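Local structure of hypothetical protein (Chromobacterium violaceum, 2O3I) at residues A246-D249 / F250-R253; G113-V116 / A117-A121. The protein is of unknown function but belongs to the DUF917 family and is probably related to S-methyl thiohydantoin desulfurases. The protein carries 2 engineered substitutions. One frame throughout, in Å; residues are numbered along the deposited sequence.

Contact 1: residues A246-D249 / F250-R253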
loop_
_atom_site.group_PDB
_atom_site.type_symbol
_atom_site.label_atom_id
_atom_site.label_comp_id
_atom_site.label_asym_id
_atom_site.label_seq_id
_atom_site.Cartn_x
_atom_site.Cartn_y
_atom_site.Cartn_z
ATOM N N ALA A 246 18.711 -43.034 0.860
ATOM C CA ALA A 246 18.268 -43.204 -0.518
ATOM C C ALA A 246 18.061 -41.843 -1.179
ATOM O O ALA A 246 18.299 -41.689 -2.371
ATOM C CB ALA A 246 16.967 -44.010 -0.558
HETATM N N MSE A 247 17.611 -40.858 -0.408
HETATM C CA MSE A 247 17.388 -39.522 -0.960
HETATM C C MSE A 247 18.717 -38.933 -1.405
HETATM O O MSE A 247 18.832 -38.401 -2.512
HETATM C CB MSE A 247 16.718 -38.614 0.080
HETATM C CG MSE A 247 16.641 -37.141 -0.313
HETATM SE SE MSE A 247 15.788 -36.810 -2.036
HETATM C CE MSE A 247 14.028 -36.315 -1.403
ATOM N N LEU A 248 19.722 -39.040 -0.540
ATOM C CA LEU A 248 21.049 -38.529 -0.856
ATOM C C LEU A 248 21.630 -39.271 -2.060
ATOM O O LEU A 248 22.269 -38.666 -2.923
ATOM C CB LEU A 248 21.983 -38.681 0.347
ATOM C CG LEU A 248 21.619 -37.855 1.581
ATOM C CD1 LEU A 248 22.532 -38.259 2.725
ATOM C CD2 LEU A 248 21.751 -36.363 1.286
ATOM N N ASP A 249 21.408 -40.580 -2.119
ATOM C CA ASP A 249 21.906 -41.355 -3.243
ATOM C C ASP A 249 21.276 -40.829 -4.536
ATOM O O ASP A 249 21.986 -40.519 -5.492
ATOM C CB ASP A 249 21.589 -42.848 -3.059
ATOM C CG ASP A 249 22.475 -43.515 -2.006
ATOM O OD1 ASP A 249 23.325 -42.820 -1.408
ATOM O OD2 ASP A 249 22.326 -44.737 -1.771
ATOM N N PHE A 250 19.950 -40.705 -4.545
ATOM C CA PHE A 250 19.214 -40.222 -5.719
ATOM C C PHE A 250 19.694 -38.847 -6.160
ATOM O O PHE A 250 19.952 -38.609 -7.346
ATOM C CB PHE A 250 17.707 -40.147 -5.426
ATOM C CG PHE A 250 16.870 -39.745 -6.621
ATOM C CD1 PHE A 250 16.467 -40.692 -7.559
ATOM C CD2 PHE A 250 16.515 -38.414 -6.825
ATOM C CE1 PHE A 250 15.726 -40.317 -8.678
ATOM C CE2 PHE A 250 15.779 -38.036 -7.941
ATOM C CZ PHE A 250 15.383 -38.987 -8.868
ATOM N N LEU A 251 19.796 -37.938 -5.198
ATOM C CA LEU A 251 20.236 -36.581 -5.476
ATOM C C LEU A 251 21.591 -36.558 -6.158
ATOM O O LEU A 251 21.799 -35.830 -7.126
ATOM C CB LEU A 251 20.314 -35.774 -4.179
ATOM C CG LEU A 251 19.001 -35.426 -3.465
ATOM C CD1 LEU A 251 19.318 -34.888 -2.070
ATOM C CD2 LEU A 251 18.216 -34.400 -4.266
ATOM N N ARG A 252 22.511 -37.369 -5.646
ATOM C CA ARG A 252 23.859 -37.422 -6.183
ATOM C C ARG A 252 23.937 -38.076 -7.557
ATOM O O ARG A 252 24.485 -37.495 -8.497
ATOM C CB ARG A 252 24.772 -38.163 -5.205
ATOM C CG ARG A 252 26.236 -38.146 -5.592
ATOM C CD ARG A 252 27.075 -38.964 -4.623
ATOM N NE ARG A 252 26.684 -40.374 -4.607
ATOM C CZ ARG A 252 25.854 -40.927 -3.724
ATOM N NH1 ARG A 252 25.310 -40.193 -2.758
ATOM N NH2 ARG A 252 25.564 -42.221 -3.814
ATOM N N ARG A 253 23.373 -39.275 -7.669
ATOM C CA ARG A 253 23.394 -40.043 -8.914
ATOM C C ARG A 253 22.442 -39.572 -10.016
ATOM O O ARG A 253 22.798 -39.598 -11.191
ATOM C CB ARG A 253 23.106 -41.517 -8.606
ATOM C CG ARG A 253 24.057 -42.130 -7.589
ATOM C CD ARG A 253 23.620 -43.534 -7.189
ATOM N NE ARG A 253 24.453 -44.077 -6.118
ATOM C CZ ARG A 253 24.156 -45.165 -5.412
ATOM N NH1 ARG A 253 23.039 -45.840 -5.661
ATOM N NH2 ARG A 253 24.971 -45.572 -4.447
#
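The carboxylate of Asp249 lies alongside two arginines of the next helical turn, and its two oxygens divide them. OD1 takes a weak hydrogen bond from Arg252 NH2, 3.3 Å away at an N-H...O angle of 159°; the pair is also a salt bridge. This oxygen lies at the edge of the Arg252 guanidinium, whose plane stands 81° from that of the carboxylate. A bend in the Arg252 chain at chi3 turns NH2 back toward the acid. OD2 answers Arg253 differently: the carboxylate stacks over one face of that guanidinium, the planes only 23° apart, and NH2 stays 3.9 Å from OD2, a long bridge of charges with no N-H aimed at the oxygen. The main-chain acceptors are met by i to i+4 bonds: the carbonyls of Ala246, Met247, Leu248 and Asp249 receive the N-H groups of Phe250, Leu251, Arg252 and Arg253, the last at 2.9 Å between Arg253 N and Asp249 O. On the buried side, selenomethionine Met247 lays SE 3.8 Å from Leu251 CG, and both side chains pack on strand 352-358. The whole is an amphipathic helix turn with i to i+3 and i to i+4 acid-arginine bridges on its polar flank.

Contact 2: residues G113-V116 / A117-A121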
loop_
_atom_site.group_PDB
_atom_site.type_symbol
_atom_site.label_atom_id
_atom_site.label_comp_id
_atom_site.label_asym_id
_atom_site.label_seq_id
_atom_site.Cartn_x
_atom_site.Cartn_y
_atom_site.Cartn_z
ATOM N N GLY A 113 4.636 -22.468 -6.385
ATOM C CA GLY A 113 5.305 -21.772 -7.466
ATOM C C GLY A 113 5.156 -22.300 -8.872
ATOM O O GLY A 113 4.640 -21.600 -9.749
ATOM N N PHE A 114 5.613 -23.523 -9.102
ATOM C CA PHE A 114 5.532 -24.089 -10.430
ATOM C C PHE A 114 4.082 -24.371 -10.829
ATOM O O PHE A 114 3.698 -24.141 -11.974
ATOM C CB PHE A 114 6.400 -25.355 -10.514
ATOM C CG PHE A 114 7.880 -25.090 -10.361
ATOM C CD1 PHE A 114 8.551 -24.261 -11.256
ATOM C CD2 PHE A 114 8.604 -25.665 -9.320
ATOM C CE1 PHE A 114 9.928 -24.003 -11.114
ATOM C CE2 PHE A 114 9.980 -25.418 -9.165
ATOM C CZ PHE A 114 10.639 -24.585 -10.065
ATOM N N VAL A 115 3.277 -24.840 -9.879
ATOM C CA VAL A 115 1.873 -25.151 -10.135
ATOM C C VAL A 115 1.118 -23.914 -10.623
ATOM O O VAL A 115 0.487 -23.941 -11.681
ATOM C CB VAL A 115 1.194 -25.713 -8.853
ATOM C CG1 VAL A 115 -0.285 -26.000 -9.108
ATOM C CG2 VAL A 115 1.903 -26.989 -8.416
ATOM N N VAL A 116 1.199 -22.827 -9.859
ATOM C CA VAL A 116 0.529 -21.587 -10.225
ATOM C C VAL A 116 0.963 -21.129 -11.623
ATOM O O VAL A 116 0.130 -20.865 -12.486
ATOM C CB VAL A 116 0.810 -20.471 -9.164
ATOM C CG1 VAL A 116 0.350 -19.101 -9.675
ATOM C CG2 VAL A 116 0.075 -20.802 -7.855
ATOM N N ALA A 117 2.266 -21.048 -11.852
ATOM C CA ALA A 117 2.768 -20.626 -13.153
ATOM C C ALA A 117 2.218 -21.520 -14.261
ATOM O O ALA A 117 1.813 -21.032 -15.322
ATOM C CB ALA A 117 4.299 -20.656 -13.170
ATOM N N SER A 118 2.210 -22.827 -14.015
ATOM C CA SER A 118 1.716 -23.774 -14.997
ATOM C C SER A 118 0.236 -23.553 -15.319
ATOM O O SER A 118 -0.168 -23.537 -16.481
ATOM C CB SER A 118 1.933 -25.201 -14.493
ATOM O OG SER A 118 3.318 -25.501 -14.396
ATOM N N LEU A 119 -0.571 -23.384 -14.284
ATOM C CA LEU A 119 -1.990 -23.182 -14.475
ATOM C C LEU A 119 -2.269 -21.880 -15.218
ATOM O O LEU A 119 -3.163 -21.827 -16.068
ATOM C CB LEU A 119 -2.710 -23.201 -13.122
ATOM C CG LEU A 119 -2.637 -24.531 -12.359
ATOM C CD1 LEU A 119 -3.417 -24.419 -11.053
ATOM C CD2 LEU A 119 -3.190 -25.661 -13.230
ATOM N N VAL A 120 -1.501 -20.838 -14.905
ATOM C CA VAL A 120 -1.683 -19.551 -15.558
ATOM C C VAL A 120 -1.329 -19.635 -17.048
ATOM O O VAL A 120 -2.052 -19.100 -17.896
ATOM C CB VAL A 120 -0.832 -18.458 -14.880
ATOM C CG1 VAL A 120 -0.874 -17.178 -15.706
ATOM C CG2 VAL A 120 -1.360 -18.187 -13.470
ATOM N N ALA A 121 -0.228 -20.311 -17.362
ATOM C CA ALA A 121 0.206 -20.473 -18.748
ATOM C C ALA A 121 -0.853 -21.240 -19.554
ATOM O O ALA A 121 -1.190 -20.863 -20.675
ATOM C CB ALA A 121 1.543 -21.216 -18.793
#
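Ser118 reaches back to the carbonyl of Phe114, which accepts twice from this one residue. Its hydroxyl donates from OG to Phe114 O at 2.8 Å, approaching from above the plane of that carbonyl, 41° off it. The backbone N-H of Ser118 binds the same oxygen from the opposite face. The chi1 of -66° sets OG beside the serine's own nitrogen, within range of the preceding turn. The hydroxyl of this buried serine thereby spends its proton within its own helix. The remaining polar contacts are i to i+4 backbone bonds: Ala117 N to Gly113 O is the longest at 3.2 Å, whereas Leu119 N to Val115 O and Val120 N to Val116 O are each 2.9 Å. Apolar contacts follow the same spacing. Val115 and Leu119 run alongside each other in the same direction, with Val115 CG1 and Leu119 CD1 4.0 Å apart. Val116 CG1 comes more loosely to Val120 CG2, at 4.3 Å. Helix 111-124, which carries these residues, connects strands 101-105 and 127-129 in a beta-alpha-beta unit; Val116 and Val120 pack on helix 81-96, Val115 touches Leu14 of helix 10-19, and Phe114 extends to helices 10-19 and 225-237.

Overall arrangement
Contact 2 comes first along the chain, in the range of the N-terminal S-Me-THD-like family, and contact 1 follows in that of the C-terminal one. Their centres lie about 27 Å apart and their nearest atoms about 13 Å apart, without touching. Helix 225-237 has neighbours in both: Phe114 of contact 2 meets it at Thr225 and Leu226, while Met247 and Phe250 of contact 1 meet it at Leu232. Contact 2 is buried, its centre about 12 Å from that of the chain, beside the mixed sheet; contact 1 is only partly buried, its centre about 21 Å from that of the chain, against the antiparallel sheet.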